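Local coordinates for designed helical repeat protein (Synthetic construct, PDB 5CWQ) that has no known natural function, being a de novo designed chain of antiparallel helices built to fold as a compact, disulfide-braced helical repeat, at residues A[41-46]-A[71-76]; A[102-107]-A[125-130]; A[118-123]-A[168-173]. All blocks are in the same frame, centred on the assembly; numbering follows the deposited sequence.

Contact 1. Residues A[41-46]-A[71-76]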
ATOM      1  N   ILE A  41       4.794   6.208   6.173  1.00 30.90           N
ATOM      2  CA  ILE A  41       3.866   5.081   6.228  1.00 30.21           C
ATOM      3  C   ILE A  41       2.697   5.429   7.141  1.00 31.10           C
ATOM      4  O   ILE A  41       1.547   5.101   6.848  1.00 30.70           O
ATOM      5  CB  ILE A  41       4.553   3.790   6.732  1.00 29.28           C
ATOM      6  CG1 ILE A  41       5.582   3.308   5.709  1.00 28.65           C
ATOM      7  CG2 ILE A  41       3.520   2.683   6.989  1.00 28.53           C
ATOM      8  CD1 ILE A  41       6.472   2.193   6.212  1.00 28.37           C
ATOM      9  N   GLU A  42       2.998   6.089   8.253  1.00 33.57           N
ATOM     10  CA  GLU A  42       1.969   6.489   9.206  1.00 38.12           C
ATOM     11  C   GLU A  42       1.058   7.550   8.597  1.00 34.40           C
ATOM     12  O   GLU A  42      -0.155   7.523   8.800  1.00 34.87           O
ATOM     13  CB  GLU A  42       2.605   7.007  10.498  1.00 48.53           C
ATOM     14  CG  GLU A  42       3.388   5.943  11.253  1.00 58.78           C
ATOM     15  CD  GLU A  42       4.238   6.519  12.370  1.00 69.44           C
ATOM     16  OE1 GLU A  42       5.184   5.832  12.810  1.00 72.39           O
ATOM     17  OE2 GLU A  42       3.961   7.656  12.808  1.00 74.29           O
ATOM     18  N   GLU A  43       1.645   8.481   7.850  1.00 31.61           N
ATOM     19  CA  GLU A  43       0.862   9.483   7.138  1.00 31.22           C
ATOM     20  C   GLU A  43      -0.098   8.810   6.167  1.00 29.97           C
ATOM     21  O   GLU A  43      -1.282   9.143   6.120  1.00 31.80           O
ATOM     22  CB  GLU A  43       1.771  10.456   6.385  1.00 32.40           C
ATOM     23  CG  GLU A  43       2.552  11.397   7.283  1.00 35.20           C
ATOM     24  CD  GLU A  43       3.344  12.427   6.503  1.00 38.58           C
ATOM     25  OE1 GLU A  43       2.913  12.790   5.389  1.00 39.86           O
ATOM     26  OE2 GLU A  43       4.400  12.873   7.003  1.00 40.15           O
ATOM     27  N   ALA A  44       0.420   7.853   5.405  1.00 27.89           N
ATOM     28  CA  ALA A  44      -0.375   7.124   4.424  1.00 27.56           C
ATOM     29  C   ALA A  44      -1.530   6.372   5.087  1.00 28.98           C
ATOM     30  O   ALA A  44      -2.633   6.312   4.541  1.00 28.72           O
ATOM     31  CB  ALA A  44       0.512   6.159   3.646  1.00 26.63           C
ATOM     32  N   ARG A  45      -1.273   5.800   6.261  1.00 31.58           N
ATOM     33  CA  ARG A  45      -2.312   5.123   7.035  1.00 34.65           C
ATOM     34  C   ARG A  45      -3.425   6.091   7.411  1.00 32.86           C
ATOM     35  O   ARG A  45      -4.609   5.774   7.287  1.00 31.44           O
ATOM     36  CB  ARG A  45      -1.724   4.502   8.304  1.00 41.50           C
ATOM     37  CG  ARG A  45      -0.958   3.214   8.077  1.00 48.41           C
ATOM     38  CD  ARG A  45      -0.130   2.844   9.296  1.00 56.50           C
ATOM     39  NE  ARG A  45       0.530   1.551   9.144  1.00 63.37           N
ATOM     40  CZ  ARG A  45       1.529   1.121   9.910  1.00 69.96           C
ATOM     41  NH1 ARG A  45       2.000   1.885  10.888  1.00 73.43           N
ATOM     42  NH2 ARG A  45       2.065  -0.072   9.694  1.00 71.15           N
ATOM     43  N   ALA A  46      -3.030   7.270   7.877  1.00 33.61           N
ATOM     44  CA  ALA A  46      -3.977   8.301   8.276  1.00 35.10           C
ATOM     45  C   ALA A  46      -4.786   8.782   7.077  1.00 35.53           C
ATOM     46  O   ALA A  46      -5.995   8.989   7.177  1.00 36.58           O
ATOM     47  CB  ALA A  46      -3.243   9.469   8.924  1.00 35.86           C
ATOM     48  N   GLN A  71      -1.544  12.205  -2.560  1.00 35.34           N
ATOM     49  CA  GLN A  71      -0.603  12.553  -3.617  1.00 35.93           C
ATOM     50  C   GLN A  71       0.661  13.158  -3.022  1.00 35.99           C
ATOM     51  O   GLN A  71       1.763  12.943  -3.529  1.00 33.34           O
ATOM     52  CB  GLN A  71      -1.243  13.533  -4.605  1.00 38.31           C
ATOM     53  CG  GLN A  71      -0.338  13.943  -5.757  1.00 40.58           C
ATOM     54  CD  GLN A  71       0.059  12.769  -6.633  1.00 41.89           C
ATOM     55  OE1 GLN A  71      -0.656  11.769  -6.711  1.00 42.91           O
ATOM     56  NE2 GLN A  71       1.205  12.885  -7.294  1.00 41.96           N
ATOM     57  N   ARG A  72       0.488  13.912  -1.941  1.00 39.12           N
ATOM     58  CA  ARG A  72       1.603  14.569  -1.271  1.00 42.53           C
ATOM     59  C   ARG A  72       2.520  13.544  -0.607  1.00 37.06           C
ATOM     60  O   ARG A  72       3.739  13.610  -0.754  1.00 35.45           O
ATOM     61  CB  ARG A  72       1.082  15.573  -0.238  1.00 52.01           C
ATOM     62  CG  ARG A  72       2.173  16.311   0.520  1.00 62.19           C
ATOM     63  CD  ARG A  72       1.591  17.381   1.428  1.00 73.09           C
ATOM     64  NE  ARG A  72       2.600  17.959   2.313  1.00 82.32           N
ATOM     65  CZ  ARG A  72       2.360  18.928   3.190  1.00 90.29           C
ATOM     66  NH1 ARG A  72       1.141  19.439   3.307  1.00 93.47           N
ATOM     67  NH2 ARG A  72       3.341  19.389   3.955  1.00 92.94           N
ATOM     68  N   VAL A  73       1.928  12.597   0.116  1.00 34.62           N
ATOM     69  CA  VAL A  73       2.690  11.524   0.752  1.00 32.08           C
ATOM     70  C   VAL A  73       3.431  10.718  -0.308  1.00 29.79           C
ATOM     71  O   VAL A  73       4.591  10.350  -0.126  1.00 28.89           O
ATOM     72  CB  VAL A  73       1.775  10.586   1.571  1.00 31.57           C
ATOM     73  CG1 VAL A  73       2.555   9.395   2.120  1.00 30.71           C
ATOM     74  CG2 VAL A  73       1.121  11.346   2.706  1.00 32.95           C
ATOM     75  N   LEU A  74       2.742  10.451  -1.413  1.00 29.26           N
ATOM     76  CA  LEU A  74       3.313   9.719  -2.534  1.00 30.20           C
ATOM     77  C   LEU A  74       4.580  10.392  -3.057  1.00 31.08           C
ATOM     78  O   LEU A  74       5.619   9.749  -3.204  1.00 31.40           O
ATOM     79  CB  LEU A  74       2.275   9.597  -3.653  1.00 33.63           C
ATOM     80  CG  LEU A  74       2.752   9.085  -5.012  1.00 38.21           C
ATOM     81  CD1 LEU A  74       3.416   7.735  -4.875  1.00 37.99           C
ATOM     82  CD2 LEU A  74       1.582   9.005  -5.976  1.00 41.53           C
ATOM     83  N   GLU A  75       4.489  11.690  -3.328  1.00 33.00           N
ATOM     84  CA  GLU A  75       5.613  12.440  -3.873  1.00 35.84           C
ATOM     85  C   GLU A  75       6.779  12.514  -2.888  1.00 35.05           C
ATOM     86  O   GLU A  75       7.942  12.436  -3.285  1.00 33.97           O
ATOM     87  CB  GLU A  75       5.158  13.846  -4.265  1.00 40.29           C
ATOM     88  CG  GLU A  75       4.244  13.856  -5.485  1.00 44.85           C
ATOM     89  CD  GLU A  75       3.443  15.136  -5.629  1.00 50.60           C
ATOM     90  OE1 GLU A  75       3.402  15.933  -4.670  1.00 52.97           O
ATOM     91  OE2 GLU A  75       2.845  15.342  -6.707  1.00 52.71           O
ATOM     92  N   GLU A  76       6.468  12.654  -1.603  1.00 35.13           N
ATOM     93  CA  GLU A  76       7.506  12.677  -0.577  1.00 34.85           C
ATOM     94  C   GLU A  76       8.185  11.316  -0.472  1.00 30.23           C
ATOM     95  O   GLU A  76       9.408  11.232  -0.356  1.00 28.58           O
ATOM     96  CB  GLU A  76       6.924  13.088   0.778  1.00 38.40           C
ATOM     97  CG  GLU A  76       6.530  14.556   0.849  1.00 43.48           C
ATOM     98  CD  GLU A  76       6.042  14.979   2.224  1.00 47.62           C
ATOM     99  OE1 GLU A  76       6.501  14.398   3.232  1.00 48.51           O
ATOM    100  OE2 GLU A  76       5.199  15.897   2.293  1.00 49.77           O
TER
HETATM  101  O   HOH W   1       5.499  14.741   5.711  1.00 39.41           O
HETATM  102  O   HOH W   2       2.286  15.253   4.004  1.00 51.08           O
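Val73 of helix 60-86 points at helix 33-57 and packs against Glu43 and Ala44. The two helices are neighbours in the chain and form an antiparallel helical hairpin in this designed all-helical repeat protein. Their short segments run at 162° to each other, with axes 9.8 Å apart. The backbones come nearest at Ala44 and Val73.

The apolar part is small and centres on the two methyls of Val73. CG1 of Val73 meets CB of Ala44 at 4.1 Å. CG2 of Val73 lies against the Glu43 side chain, 3.8 Å from Glu43 CB. With chi1 of Glu43 at -70°, CG lies anti to the carbonyl carbon, and the extended chain brings Glu43 OE1 to 3.5 Å from Val73 CG2. The helix pair is completed by other helices: Glu43 also packs on Leu17 and Ala20 of helix 5-30, and Ala44 touches Leu102 of helix 90-114.

The polar part joins two acids. The carboxylates of Glu43 and Glu76 come near each other, with OE1 of Glu43 4.5 Å from OE1 of Glu76. Like charges this close would probably repel, but neither group is left alone. Glu76 OE1 forms a salt bridge with Arg28. Arg72 NE makes a salt bridge to Glu76 OE2, with a weak hydrogen bond in it. Glu43 OE2 is hydrogen-bonded to Ser24.

Two waters bridge the acids. Water 2 donates to Glu43 OE1 at 2.9 Å and weakly to Glu76 OE2. Water 1 donates to Glu43 OE2 and, at 2.7 Å, to Glu76 OE1.

Contact 2. Residues A[102-107]-A[125-130]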
ATOM      1  N   LEU A 102       0.650   2.354  -0.190  1.00 27.07           N
ATOM      2  CA  LEU A 102      -0.498   2.660   0.654  1.00 28.59           C
ATOM      3  C   LEU A 102      -1.156   3.966   0.211  1.00 28.51           C
ATOM      4  O   LEU A 102      -2.378   4.105   0.264  1.00 29.07           O
ATOM      5  CB  LEU A 102      -0.080   2.740   2.124  1.00 31.77           C
ATOM      6  CG  LEU A 102      -1.200   2.931   3.155  1.00 34.99           C
ATOM      7  CD1 LEU A 102      -2.320   1.912   2.978  1.00 34.41           C
ATOM      8  CD2 LEU A 102      -0.639   2.842   4.566  1.00 37.36           C
ATOM      9  N   ALA A 103      -0.342   4.920  -0.232  1.00 28.35           N
ATOM     10  CA  ALA A 103      -0.856   6.182  -0.751  1.00 28.93           C
ATOM     11  C   ALA A 103      -1.630   5.953  -2.046  1.00 29.31           C
ATOM     12  O   ALA A 103      -2.674   6.566  -2.268  1.00 30.06           O
ATOM     13  CB  ALA A 103       0.280   7.163  -0.981  1.00 29.32           C
ATOM     14  N   VAL A 104      -1.107   5.074  -2.898  1.00 28.88           N
ATOM     15  CA  VAL A 104      -1.770   4.718  -4.152  1.00 29.21           C
ATOM     16  C   VAL A 104      -3.108   4.041  -3.875  1.00 29.21           C
ATOM     17  O   VAL A 104      -4.084   4.269  -4.589  1.00 31.94           O
ATOM     18  CB  VAL A 104      -0.888   3.782  -5.021  1.00 29.22           C
ATOM     19  CG1 VAL A 104      -1.680   3.199  -6.187  1.00 29.41           C
ATOM     20  CG2 VAL A 104       0.327   4.525  -5.544  1.00 29.72           C
ATOM     21  N   LEU A 105      -3.147   3.201  -2.846  1.00 26.86           N
ATOM     22  CA  LEU A 105      -4.378   2.518  -2.479  1.00 26.88           C
ATOM     23  C   LEU A 105      -5.422   3.548  -2.062  1.00 27.20           C
ATOM     24  O   LEU A 105      -6.598   3.431  -2.406  1.00 26.37           O
ATOM     25  CB  LEU A 105      -4.130   1.513  -1.353  1.00 27.82           C
ATOM     26  CG  LEU A 105      -5.356   0.733  -0.865  1.00 28.92           C
ATOM     27  CD1 LEU A 105      -5.958  -0.102  -1.985  1.00 28.62           C
ATOM     28  CD2 LEU A 105      -4.987  -0.152   0.310  1.00 29.86           C
ATOM     29  N   ALA A 106      -4.979   4.561  -1.325  1.00 28.41           N
ATOM     30  CA  ALA A 106      -5.859   5.646  -0.917  1.00 29.75           C
ATOM     31  C   ALA A 106      -6.385   6.385  -2.145  1.00 29.08           C
ATOM     32  O   ALA A 106      -7.567   6.721  -2.211  1.00 29.40           O
ATOM     33  CB  ALA A 106      -5.132   6.603   0.016  1.00 30.97           C
ATOM     34  N   LEU A 107      -5.510   6.622  -3.121  1.00 28.18           N
ATOM     35  CA  LEU A 107      -5.912   7.286  -4.359  1.00 29.78           C
ATOM     36  C   LEU A 107      -6.947   6.458  -5.114  1.00 30.54           C
ATOM     37  O   LEU A 107      -7.876   7.002  -5.709  1.00 31.75           O
ATOM     38  CB  LEU A 107      -4.700   7.546  -5.259  1.00 30.17           C
ATOM     39  CG  LEU A 107      -3.695   8.600  -4.787  1.00 30.23           C
ATOM     40  CD1 LEU A 107      -2.462   8.583  -5.677  1.00 30.80           C
ATOM     41  CD2 LEU A 107      -4.319   9.984  -4.774  1.00 31.25           C
ATOM     42  N   GLU A 125      -2.282   2.697 -12.786  1.00 42.82           N
ATOM     43  CA  GLU A 125      -0.972   2.836 -13.410  1.00 43.98           C
ATOM     44  C   GLU A 125       0.111   3.035 -12.355  1.00 39.85           C
ATOM     45  O   GLU A 125       1.201   2.473 -12.461  1.00 39.13           O
ATOM     46  CB  GLU A 125      -0.975   4.005 -14.397  1.00 49.29           C
ATOM     47  CG  GLU A 125      -1.855   3.769 -15.618  1.00 54.96           C
ATOM     48  CD  GLU A 125      -2.140   5.036 -16.403  1.00 60.12           C
ATOM     49  OE1 GLU A 125      -1.661   6.116 -15.998  1.00 60.21           O
ATOM     50  OE2 GLU A 125      -2.847   4.948 -17.429  1.00 63.97           O
ATOM     51  N   LYS A 126      -0.194   3.836 -11.338  1.00 37.67           N
ATOM     52  CA  LYS A 126       0.731   4.049 -10.230  1.00 36.94           C
ATOM     53  C   LYS A 126       0.926   2.759  -9.436  1.00 35.93           C
ATOM     54  O   LYS A 126       2.034   2.455  -8.990  1.00 38.38           O
ATOM     55  CB  LYS A 126       0.221   5.160  -9.308  1.00 36.13           C
ATOM     56  CG  LYS A 126       0.297   6.555  -9.913  1.00 38.64           C
ATOM     57  CD  LYS A 126      -0.175   7.609  -8.923  1.00 39.62           C
ATOM     58  CE  LYS A 126      -0.026   9.011  -9.484  1.00 43.64           C
ATOM     59  NZ  LYS A 126      -0.826   9.200 -10.722  1.00 47.18           N
ATOM     60  N   ALA A 127      -0.157   2.007  -9.263  1.00 32.16           N
ATOM     61  CA  ALA A 127      -0.106   0.734  -8.555  1.00 28.89           C
ATOM     62  C   ALA A 127       0.743  -0.272  -9.318  1.00 29.40           C
ATOM     63  O   ALA A 127       1.499  -1.042  -8.722  1.00 27.27           O
ATOM     64  CB  ALA A 127      -1.510   0.187  -8.343  1.00 28.63           C
ATOM     65  N   GLN A 128       0.611  -0.271 -10.640  1.00 32.68           N
ATOM     66  CA  GLN A 128       1.400  -1.164 -11.476  1.00 36.54           C
ATOM     67  C   GLN A 128       2.879  -0.798 -11.383  1.00 37.04           C
ATOM     68  O   GLN A 128       3.740  -1.677 -11.338  1.00 37.29           O
ATOM     69  CB  GLN A 128       0.922  -1.106 -12.930  1.00 41.59           C
ATOM     70  CG  GLN A 128       1.642  -2.070 -13.868  1.00 46.80           C
ATOM     71  CD  GLN A 128       1.469  -3.525 -13.466  1.00 49.97           C
ATOM     72  OE1 GLN A 128       0.417  -3.923 -12.963  1.00 50.78           O
ATOM     73  NE2 GLN A 128       2.506  -4.325 -13.682  1.00 51.80           N
ATOM     74  N   ARG A 129       3.166   0.500 -11.345  1.00 38.79           N
ATOM     75  CA  ARG A 129       4.541   0.982 -11.249  1.00 43.45           C
ATOM     76  C   ARG A 129       5.212   0.513  -9.962  1.00 36.98           C
ATOM     77  O   ARG A 129       6.268  -0.115  -9.999  1.00 36.32           O
ATOM     78  CB  ARG A 129       4.585   2.511 -11.317  1.00 55.64           C
ATOM     79  CG  ARG A 129       4.380   3.093 -12.707  1.00 70.91           C
ATOM     80  CD  ARG A 129       4.211   4.606 -12.635  1.00 83.65           C
ATOM     81  NE  ARG A 129       3.922   5.206 -13.934  1.00 96.37           N
ATOM     82  CZ  ARG A 129       3.624   6.490 -14.115  1.00105.15           C
ATOM     83  NH1 ARG A 129       3.569   7.318 -13.079  1.00106.19           N
ATOM     84  NH2 ARG A 129       3.376   6.948 -15.334  1.00110.27           N
ATOM     85  N   VAL A 130       4.597   0.825  -8.827  1.00 33.31           N
ATOM     86  CA  VAL A 130       5.183   0.496  -7.534  1.00 32.47           C
ATOM     87  C   VAL A 130       5.277  -1.021  -7.366  1.00 30.09           C
ATOM     88  O   VAL A 130       6.199  -1.526  -6.719  1.00 29.22           O
ATOM     89  CB  VAL A 130       4.368   1.113  -6.371  1.00 32.91           C
ATOM     90  CG1 VAL A 130       2.974   0.513  -6.303  1.00 33.70           C
ATOM     91  CG2 VAL A 130       5.098   0.932  -5.050  1.00 32.44           C
TER
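Val104 packs against CB of Lys126 and against the backbone N and CB of Ala127. It reaches from helix 90-114 to helix 117-144, the next helix in the chain. The two form another antiparallel hairpin of the repeat protein. Their segments run at 162° with axes 9.5 Å apart.

The tight part is the Val104-Ala127 pair, where the CA atoms come within 6.2 Å. The small Ala127 side chain is consistent with this near approach of the backbones. Val104 turns CG1 anti to its own backbone N (chi1 169°), which sets this methyl against Ala127. Val104 CG1 lies 3.6 Å from Ala127 N and 3.7 Å from Ala127 CB. The other methyl, Val104 CG2, meets CB of Lys126 at 3.8 Å. One valine therefore packs beside two successive residues of the partner helix. Both Val104 and Ala127 are buried.

The loose part lies at Leu107 and Lys126, both partly exposed. Here the touch is a single methyl against an aliphatic chain: CD1 of Leu107 sits 4.1 Å from CD of Lys126, and the two side chains cross at a slant. The lysine sets out toward the partner helix, and its ammonium end then turns off from it. Its chain is extended as far as CE and then bends at chi4 (61°). Its methylenes thus serve as apolar surface along the margin of the packed core, while the ammonium group takes no part in the contact.

Other helices pack around the pair. Leu107 rests on Ser67, Ala70 and Gln71 of helix 60-86, and Lys126 on Leu74 of the same helix. Ala127 packs on Ala163 and Leu164 of helix 147-171.

Contact 3. Residues A[118-123]-A[168-173]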
ATOM      1  N   GLU A 118     -11.300   7.830 -14.934  1.00 84.59           N
ATOM      2  CA  GLU A 118     -10.004   8.293 -15.420  1.00 85.98           C
ATOM      3  C   GLU A 118      -9.032   8.438 -14.255  1.00 76.37           C
ATOM      4  O   GLU A 118      -7.861   8.071 -14.356  1.00 76.36           O
ATOM      5  CB  GLU A 118     -10.149   9.623 -16.166  1.00 96.04           C
ATOM      6  CG  GLU A 118      -8.837  10.197 -16.699  1.00104.13           C
ATOM      7  CD  GLU A 118      -8.159   9.289 -17.708  1.00110.98           C
ATOM      8  OE1 GLU A 118      -8.848   8.435 -18.305  1.00114.36           O
ATOM      9  OE2 GLU A 118      -6.933   9.429 -17.904  1.00112.50           O
ATOM     10  N   GLU A 119      -9.531   8.978 -13.148  1.00 67.48           N
ATOM     11  CA  GLU A 119      -8.739   9.125 -11.935  1.00 59.10           C
ATOM     12  C   GLU A 119      -8.389   7.755 -11.357  1.00 50.15           C
ATOM     13  O   GLU A 119      -7.352   7.581 -10.714  1.00 46.20           O
ATOM     14  CB  GLU A 119      -9.506   9.957 -10.906  1.00 61.27           C
ATOM     15  CG  GLU A 119      -8.710  10.345  -9.674  1.00 64.12           C
ATOM     16  CD  GLU A 119      -9.524  11.187  -8.707  1.00 68.75           C
ATOM     17  OE1 GLU A 119     -10.740  11.351  -8.943  1.00 71.37           O
ATOM     18  OE2 GLU A 119      -8.953  11.687  -7.716  1.00 69.70           O
ATOM     19  N   ALA A 120      -9.265   6.784 -11.597  1.00 47.62           N
ATOM     20  CA  ALA A 120      -9.065   5.427 -11.107  1.00 45.67           C
ATOM     21  C   ALA A 120      -7.996   4.712 -11.921  1.00 48.15           C
ATOM     22  O   ALA A 120      -7.215   3.927 -11.381  1.00 45.16           O
ATOM     23  CB  ALA A 120     -10.372   4.652 -11.150  1.00 45.04           C
ATOM     24  N   GLU A 121      -7.960   4.988 -13.221  1.00 55.04           N
ATOM     25  CA  GLU A 121      -6.995   4.348 -14.104  1.00 61.09           C
ATOM     26  C   GLU A 121      -5.585   4.859 -13.822  1.00 55.46           C
ATOM     27  O   GLU A 121      -4.621   4.099 -13.890  1.00 53.62           O
ATOM     28  CB  GLU A 121      -7.360   4.586 -15.571  1.00 73.35           C
ATOM     29  CG  GLU A 121      -6.571   3.728 -16.553  1.00 82.63           C
ATOM     30  CD  GLU A 121      -6.804   2.237 -16.356  1.00 87.93           C
ATOM     31  OE1 GLU A 121      -7.826   1.864 -15.741  1.00 88.65           O
ATOM     32  OE2 GLU A 121      -5.960   1.439 -16.816  1.00 90.61           O
ATOM     33  N   ARG A 122      -5.469   6.145 -13.503  1.00 53.60           N
ATOM     34  CA  ARG A 122      -4.181   6.722 -13.137  1.00 54.15           C
ATOM     35  C   ARG A 122      -3.638   6.058 -11.877  1.00 46.54           C
ATOM     36  O   ARG A 122      -2.438   5.808 -11.764  1.00 45.49           O
ATOM     37  CB  ARG A 122      -4.299   8.231 -12.924  1.00 63.18           C
ATOM     38  CG  ARG A 122      -4.447   9.029 -14.212  1.00 75.71           C
ATOM     39  CD  ARG A 122      -4.265  10.521 -13.974  1.00 86.27           C
ATOM     40  NE  ARG A 122      -2.932  10.838 -13.464  1.00 94.50           N
ATOM     41  CZ  ARG A 122      -2.465  12.071 -13.294  1.00101.94           C
ATOM     42  NH1 ARG A 122      -3.215  13.123 -13.598  1.00105.57           N
ATOM     43  NH2 ARG A 122      -1.239  12.253 -12.822  1.00103.57           N
ATOM     44  N   ALA A 123      -4.529   5.775 -10.932  1.00 41.46           N
ATOM     45  CA  ALA A 123      -4.148   5.093  -9.702  1.00 36.84           C
ATOM     46  C   ALA A 123      -3.677   3.674 -10.006  1.00 36.60           C
ATOM     47  O   ALA A 123      -2.750   3.167  -9.374  1.00 34.23           O
ATOM     48  CB  ALA A 123      -5.312   5.070  -8.727  1.00 34.00           C
ATOM     49  N   ALA A 168      -9.885  -2.308 -10.519  1.00 34.49           N
ATOM     50  CA  ALA A 168     -10.449  -3.297 -11.433  1.00 35.38           C
ATOM     51  C   ALA A 168     -11.912  -3.570 -11.105  1.00 37.54           C
ATOM     52  O   ALA A 168     -12.732  -3.789 -11.999  1.00 38.62           O
ATOM     53  CB  ALA A 168      -9.645  -4.590 -11.378  1.00 34.39           C
ATOM     54  N   CYS A 169     -12.233  -3.537  -9.817  1.00 38.02           N
ATOM     55  CA  CYS A 169     -13.587  -3.808  -9.359  1.00 39.16           C
ATOM     56  C   CYS A 169     -14.538  -2.647  -9.650  1.00 38.44           C
ATOM     57  O   CYS A 169     -15.634  -2.858 -10.170  1.00 39.35           O
ATOM     58  CB  CYS A 169     -13.585  -4.115  -7.860  1.00 39.19           C
ATOM     59  SG  CYS A 169     -15.227  -4.352  -7.156  1.00 62.23           S
ATOM     60  N   CYS A 170     -14.128  -1.426  -9.320  1.00 36.41           N
ATOM     61  CA  CYS A 170     -15.026  -0.284  -9.461  1.00 36.15           C
ATOM     62  C   CYS A 170     -15.116   0.184 -10.917  1.00 38.04           C
ATOM     63  O   CYS A 170     -16.069   0.868 -11.288  1.00 37.86           O
ATOM     64  CB  CYS A 170     -14.591   0.867  -8.546  1.00 34.59           C
ATOM     65  SG  CYS A 170     -13.104   1.761  -9.048  1.00 40.48           S
ATOM     66  N   ARG A 171     -14.137  -0.199 -11.736  1.00 40.60           N
ATOM     67  CA  ARG A 171     -14.173   0.081 -13.173  1.00 44.96           C
ATOM     68  C   ARG A 171     -14.894  -1.025 -13.938  1.00 43.89           C
ATOM     69  O   ARG A 171     -15.266  -0.848 -15.098  1.00 43.52           O
ATOM     70  CB  ARG A 171     -12.761   0.245 -13.742  1.00 51.58           C
ATOM     71  CG  ARG A 171     -12.338   1.687 -13.968  1.00 58.90           C
ATOM     72  CD  ARG A 171     -10.878   1.786 -14.400  1.00 66.34           C
ATOM     73  NE  ARG A 171     -10.534   0.810 -15.432  1.00 73.70           N
ATOM     74  CZ  ARG A 171     -10.706   0.994 -16.739  1.00 79.68           C
ATOM     75  NH1 ARG A 171     -11.224   2.125 -17.203  1.00 81.73           N
ATOM     76  NH2 ARG A 171     -10.358   0.037 -17.587  1.00 82.11           N
ATOM     77  N   GLY A 172     -15.074  -2.171 -13.290  1.00 44.17           N
ATOM     78  CA  GLY A 172     -15.739  -3.301 -13.911  1.00 46.99           C
ATOM     79  C   GLY A 172     -14.881  -3.982 -14.962  1.00 50.50           C
ATOM     80  O   GLY A 172     -15.395  -4.711 -15.812  1.00 53.27           O
ATOM     81  N   ASN A 173     -13.574  -3.746 -14.904  1.00 51.01           N
ATOM     82  CA  ASN A 173     -12.643  -4.324 -15.869  1.00 52.76           C
ATOM     83  C   ASN A 173     -12.234  -5.737 -15.468  1.00 53.94           C
ATOM     84  O   ASN A 173     -11.534  -5.931 -14.472  1.00 51.45           O
ATOM     85  CB  ASN A 173     -11.403  -3.439 -16.004  1.00 53.57           C
ATOM     86  CG  ASN A 173     -10.574  -3.784 -17.224  1.00 56.09           C
ATOM     87  OD1 ASN A 173      -9.798  -4.739 -17.214  1.00 55.02           O
ATOM     88  ND2 ASN A 173     -10.736  -3.004 -18.286  1.00 59.23           N
TER
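Ala120 and Arg171 are where the two backbones come nearest, with CA atoms 7.7 Å apart. Segment 118-123 is helical throughout, near the start of helix 117-144. Segment 168-173 holds the last turn of helix 147-171 and the bend after it. Gly172 leaves the helix with positive phi (73°), a value that favours glycine. Asn173 then caps the next helix through its side chain, with Asn173 OD1 accepting a hydrogen bond from Glu176 N.

The apolar part is slight. CB of Ala120 lies 4.5 Å from SG of Cys170 and 4.4 Å from CD of Arg171. Cys170 is also tied by a disulfide to Cys112 of helix 90-114.

The main interaction is a salt bridge between Glu121 and Arg171. OE1 of Glu121 approaches NE of Arg171 to 2.9 Å. It comes over one face of the guanidinium, offset toward its rim, and no N-H points at it. Glu121 OE1 is also 3.2 Å from Arg171 CZ. Carboxylate and guanidinium planes stand 65° apart. Arg171 reaches this place through a bend at chi3 (45°), which turns one guanidinium face to OE1 of Glu121. Its NH1 makes a weak hydrogen bond to Ser117. Replacing Arg171 with an alanine would probably leave the Glu121 carboxylate without this positive mate, facing the nearby acid Glu176.

The attraction is therefore one of charge rather than directed hydrogen bonding. Glu176 stands close to Glu121 OE2 and forms a long, weak ion pair with Arg171 NE. Arg171 thus probably eases, in part, the repulsion between Glu121 and Glu176.

The three contacts come from an all-helical single chain and join helices 33-57, 60-86, 90-114, 117-144 and 147-171. Contact 1 closes along the chain before contacts 2 and 3 open. The latter two share helix 117-144, and their segments alternate. Contacts 1 and 2 have centres about 11 Å apart and touch directly, for example through Leu102 against Ala44. Contacts 2 and 3 are about 12 Å apart between centres and touch where Val104 meets Ala123. Contacts 1 and 3 lie about 21 Å apart between centres and do not touch. The packing thus runs from buried contact 1 through partly buried contact 2 to contact 3 near the helix ends, where Cys170 is bonded to Cys112 of helix 90-114.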